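Local coordinates for citrate lyase subunit beta-like protein (Mycobacterium tuberculosis H37Rv, PDB 6CHU) that is a magnesium-dependent lyase of the HpcH/HpaI aldolase family, linked to itaconate dissimilation and leucine catabolism, at residues A[100-108]-A[130-138]. Sequence-based numbering, arbitrary orientation. Where two conformers were deposited one is given.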
ATOM      1  N   LYS A 100      -2.473   9.117 -17.608  1.00 19.93           N
ATOM      2  CA  LYS A 100      -3.726   8.763 -16.945  1.00 22.79           C
ATOM      3  C   LYS A 100      -4.125   7.326 -17.278  1.00 21.93           C
ATOM      4  O   LYS A 100      -5.301   7.021 -17.496  1.00 18.92           O
ATOM      5  CB  LYS A 100      -4.857   9.739 -17.309  1.00 18.59           C
ATOM      6  CG  LYS A 100      -4.761  11.136 -16.628  1.00 23.31           C
ATOM      7  CD  LYS A 100      -3.760  12.064 -17.342  1.00 24.56           C
ATOM      8  CE  LYS A 100      -3.632  13.410 -16.611  1.00 24.20           C
ATOM      9  NZ  LYS A 100      -2.834  14.400 -17.411  1.00 22.56           N
ATOM     10  N   ALA A 101      -3.139   6.433 -17.325  1.00 19.58           N
ATOM     11  CA  ALA A 101      -3.439   5.040 -17.648  1.00 17.87           C
ATOM     12  C   ALA A 101      -4.314   4.434 -16.553  1.00 19.06           C
ATOM     13  O   ALA A 101      -3.951   4.460 -15.373  1.00 17.72           O
ATOM     14  CB  ALA A 101      -2.146   4.237 -17.809  1.00 19.89           C
ATOM     15  N   GLU A 102      -5.471   3.881 -16.936  1.00 20.04           N
ATOM     16  CA  GLU A 102      -6.439   3.445 -15.938  1.00 20.01           C
ATOM     17  C   GLU A 102      -6.986   2.041 -16.119  1.00 21.81           C
ATOM     18  O   GLU A 102      -7.744   1.591 -15.253  1.00 20.40           O
ATOM     19  CB  GLU A 102      -7.614   4.437 -15.865  1.00 20.31           C
ATOM     20  CG  GLU A 102      -7.190   5.753 -15.225  1.00 22.89           C
ATOM     21  CD  GLU A 102      -8.316   6.754 -15.105  1.00 26.70           C
ATOM     22  OE1 GLU A 102      -8.345   7.483 -14.088  1.00 22.99           O
ATOM     23  OE2 GLU A 102      -9.169   6.814 -16.021  1.00 28.22           O
ATOM     24  N   SER A 103      -6.624   1.329 -17.187  1.00 19.71           N
ATOM     25  CA  SER A 103      -7.110  -0.034 -17.348  1.00 21.13           C
ATOM     26  C   SER A 103      -6.205  -0.792 -18.306  1.00 21.27           C
ATOM     27  O   SER A 103      -5.522  -0.197 -19.144  1.00 21.67           O
ATOM     28  CB  SER A 103      -8.546  -0.056 -17.872  1.00 23.70           C
ATOM     29  OG  SER A 103      -8.575   0.361 -19.228  1.00 22.85           O
ATOM     30  N   ALA A 104      -6.240  -2.125 -18.197  1.00 20.27           N
ATOM     31  CA  ALA A 104      -5.583  -2.944 -19.212  1.00 21.16           C
ATOM     32  C   ALA A 104      -6.142  -2.642 -20.599  1.00 22.35           C
ATOM     33  O   ALA A 104      -5.397  -2.611 -21.589  1.00 22.48           O
ATOM     34  CB  ALA A 104      -5.737  -4.427 -18.872  1.00 22.89           C
ATOM     35  N   ALA A 105      -7.453  -2.394 -20.690  1.00 23.92           N
ATOM     36  CA  ALA A 105      -8.061  -2.138 -21.992  1.00 22.83           C
ATOM     37  C   ALA A 105      -7.476  -0.890 -22.656  1.00 21.30           C
ATOM     38  O   ALA A 105      -7.308  -0.859 -23.885  1.00 22.05           O
ATOM     39  CB  ALA A 105      -9.581  -2.022 -21.849  1.00 25.95           C
ATOM     40  N   GLN A 106      -7.149   0.143 -21.869  1.00 21.14           N
ATOM     41  CA  GLN A 106      -6.532   1.336 -22.454  1.00 20.68           C
ATOM     42  C   GLN A 106      -5.159   1.017 -23.029  1.00 23.45           C
ATOM     43  O   GLN A 106      -4.758   1.593 -24.046  1.00 23.60           O
ATOM     44  CB  GLN A 106      -6.415   2.461 -21.418  1.00 19.28           C
ATOM     45  CG  GLN A 106      -7.704   3.232 -21.209  1.00 23.81           C
ATOM     46  CD  GLN A 106      -7.511   4.390 -20.240  1.00 21.67           C
ATOM     47  OE1 GLN A 106      -6.489   4.471 -19.557  1.00 20.85           O
ATOM     48  NE2 GLN A 106      -8.484   5.296 -20.193  1.00 22.37           N
ATOM     49  N   VAL A 107      -4.418   0.115 -22.380  1.00 21.59           N
ATOM     50  CA  VAL A 107      -3.115  -0.286 -22.903  1.00 22.06           C
ATOM     51  C   VAL A 107      -3.287  -1.149 -24.140  1.00 20.75           C
ATOM     52  O   VAL A 107      -2.598  -0.960 -25.155  1.00 22.92           O
ATOM     53  CB  VAL A 107      -2.297  -1.012 -21.817  1.00 22.60           C
ATOM     54  CG1 VAL A 107      -0.993  -1.553 -22.408  1.00 24.22           C
ATOM     55  CG2 VAL A 107      -1.996  -0.067 -20.647  1.00 19.60           C
ATOM     56  N   ILE A 108      -4.223  -2.099 -24.088  1.00 22.00           N
ATOM     57  CA  ILE A 108      -4.418  -3.026 -25.198  1.00 21.64           C
ATOM     58  C   ILE A 108      -4.857  -2.292 -26.458  1.00 24.19           C
ATOM     59  O   ILE A 108      -4.478  -2.680 -27.576  1.00 24.91           O
ATOM     60  CB  ILE A 108      -5.416  -4.121 -24.766  1.00 23.77           C
ATOM     61  CG1 ILE A 108      -4.754  -5.049 -23.746  1.00 26.48           C
ATOM     62  CG2 ILE A 108      -5.946  -4.919 -25.975  1.00 28.87           C
ATOM     63  CD1 ILE A 108      -5.738  -5.922 -22.993  1.00 30.13           C
ATOM     64  N   GLU A 130      -3.211  -5.001 -13.159  1.00 20.66           N
ATOM     65  CA  GLU A 130      -3.824  -5.342 -14.439  1.00 21.56           C
ATOM     66  C   GLU A 130      -3.187  -4.554 -15.579  1.00 20.44           C
ATOM     67  O   GLU A 130      -3.010  -5.071 -16.688  1.00 21.18           O
ATOM     68  CB  GLU A 130      -5.330  -5.083 -14.371  1.00 28.53           C
ATOM     69  CG  GLU A 130      -6.104  -6.023 -13.410  1.00 37.20           C
ATOM     70  CD  GLU A 130      -5.717  -5.895 -11.915  1.00 47.56           C
ATOM     71  OE1 GLU A 130      -5.265  -4.806 -11.448  1.00 31.34           O
ATOM     72  OE2 GLU A 130      -5.868  -6.915 -11.198  1.00 53.36           O
ATOM     73  N   ILE A 131      -2.848  -3.295 -15.325  1.00 17.75           N
ATOM     74  CA  ILE A 131      -2.182  -2.475 -16.335  1.00 16.90           C
ATOM     75  C   ILE A 131      -0.791  -3.024 -16.641  1.00 17.75           C
ATOM     76  O   ILE A 131      -0.392  -3.160 -17.808  1.00 19.27           O
ATOM     77  CB  ILE A 131      -2.128  -1.015 -15.845  1.00 18.76           C
ATOM     78  CG1 ILE A 131      -3.549  -0.444 -15.788  1.00 20.46           C
ATOM     79  CG2 ILE A 131      -1.266  -0.175 -16.751  1.00 18.08           C
ATOM     80  CD1 ILE A 131      -3.632   0.915 -15.056  1.00 19.36           C
ATOM     81  N   ALA A 132      -0.027  -3.354 -15.595  1.00 19.64           N
ATOM     82  CA  ALA A 132       1.323  -3.879 -15.804  1.00 20.88           C
ATOM     83  C   ALA A 132       1.319  -5.216 -16.536  1.00 22.43           C
ATOM     84  O   ALA A 132       2.238  -5.501 -17.314  1.00 20.21           O
ATOM     85  CB  ALA A 132       2.044  -4.020 -14.459  1.00 20.94           C
ATOM     86  N   ALA A 133       0.314  -6.057 -16.285  1.00 19.75           N
ATOM     87  CA  ALA A 133       0.267  -7.381 -16.894  1.00 20.72           C
ATOM     88  C   ALA A 133      -0.183  -7.354 -18.349  1.00 21.96           C
ATOM     89  O   ALA A 133      -0.016  -8.362 -19.055  1.00 24.22           O
ATOM     90  CB  ALA A 133      -0.662  -8.282 -16.083  1.00 24.65           C
ATOM     91  N   ALA A 134      -0.763  -6.245 -18.809  1.00 20.81           N
ATOM     92  CA  ALA A 134      -1.260  -6.157 -20.183  1.00 23.85           C
ATOM     93  C   ALA A 134      -0.137  -6.429 -21.177  1.00 22.22           C
ATOM     94  O   ALA A 134       0.987  -5.969 -20.999  1.00 22.80           O
ATOM     95  CB  ALA A 134      -1.869  -4.775 -20.430  1.00 24.35           C
ATOM     96  N   ASP A 135      -0.450  -7.179 -22.239  0.58 22.36           N
ATOM     97  CA  ASP A 135       0.596  -7.617 -23.164  0.58 24.24           C
ATOM     98  C   ASP A 135       1.428  -6.483 -23.773  0.58 24.93           C
ATOM     99  O   ASP A 135       2.642  -6.684 -23.951  0.58 23.85           O
ATOM    100  CB  ASP A 135      -0.023  -8.484 -24.270  0.58 26.41           C
ATOM    101  CG  ASP A 135      -0.166  -9.953 -23.866  0.58 30.35           C
ATOM    102  OD1 ASP A 135       0.363 -10.356 -22.807  0.58 31.36           O
ATOM    103  OD2 ASP A 135      -0.809 -10.710 -24.624  0.58 33.79           O
ATOM    104  N   PRO A 136       0.880  -5.308 -24.120  1.00 23.42           N
ATOM    105  CA  PRO A 136       1.739  -4.245 -24.679  1.00 22.16           C
ATOM    106  C   PRO A 136       2.655  -3.568 -23.675  1.00 23.71           C
ATOM    107  O   PRO A 136       3.571  -2.853 -24.102  1.00 20.92           O
ATOM    108  CB  PRO A 136       0.730  -3.240 -25.256  1.00 24.99           C
ATOM    109  CG  PRO A 136      -0.515  -4.056 -25.482  1.00 24.83           C
ATOM    110  CD  PRO A 136      -0.542  -4.948 -24.275  1.00 26.89           C
ATOM    111  N   THR A 137       2.434  -3.736 -22.371  1.00 19.81           N
ATOM    112  CA  THR A 137       3.150  -2.927 -21.389  1.00 20.87           C
ATOM    113  C   THR A 137       4.621  -3.321 -21.346  1.00 20.31           C
ATOM    114  O   THR A 137       4.957  -4.506 -21.244  1.00 21.17           O
ATOM    115  CB  THR A 137       2.523  -3.084 -20.005  1.00 18.39           C
ATOM    116  OG1 THR A 137       1.159  -2.638 -20.041  1.00 19.54           O
ATOM    117  CG2 THR A 137       3.297  -2.268 -18.950  1.00 18.60           C
ATOM    118  N   VAL A 138       5.502  -2.326 -21.448  1.00 19.79           N
ATOM    119  CA  VAL A 138       6.928  -2.539 -21.229  1.00 20.74           C
ATOM    120  C   VAL A 138       7.459  -1.750 -20.043  1.00 19.97           C
ATOM    121  O   VAL A 138       8.598  -2.001 -19.618  1.00 19.95           O
ATOM    122  CB  VAL A 138       7.760  -2.223 -22.494  1.00 23.62           C
ATOM    123  CG1 VAL A 138       7.344  -3.138 -23.651  1.00 23.07           C
ATOM    124  CG2 VAL A 138       7.644  -0.740 -22.888  1.00 20.56           C
TER
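Val-107 and Ile-131 carry the apolar contact, their side chains crossing at about a right angle with CG2 of Val-107 4.0 Å from CG2 of Ile-131. The other Val-107 methyl, CG1, stands anti to the backbone N (chi1 174°) and reaches the turn 134-137, 3.7 Å from Pro-136 CB and 3.4 Å from Thr-137 OG1. Ala-134 CB fits beside this valine, while Ile-108 CG1 packs against Pro-136 CD. Side chain also meets backbone: Ile-131 lays CG1 and CD1 against the backbone of 101-103, CD1 lying 3.6 Å from Ala-101 O, and Ala-104 CB rests on Glu-130 O.

No hydrogen bond joins the two segments; within each, side-chain hydrogen bonds brace the backbone. Ser-103 is the N-cap residue of helix 104-108, its OG accepting from Gln-106 N, and Gln-106 OE1 in turn receives Glu-102 N at 2.9 Å. Ile-131 O takes Thr-137 OG1 (2.8 Å) and Ala-134 N from opposite faces of its plane, tying the Ile-131 carbonyl to the type I turn 134-137.

Within the TIM barrel, the contact joins helices 104-108 and 128-133 on the outside of strand 114-119, whose Ala-117 touches both Ala-101 and Ile-131, while Met-140 of strand 137-142 also meets Ile-131.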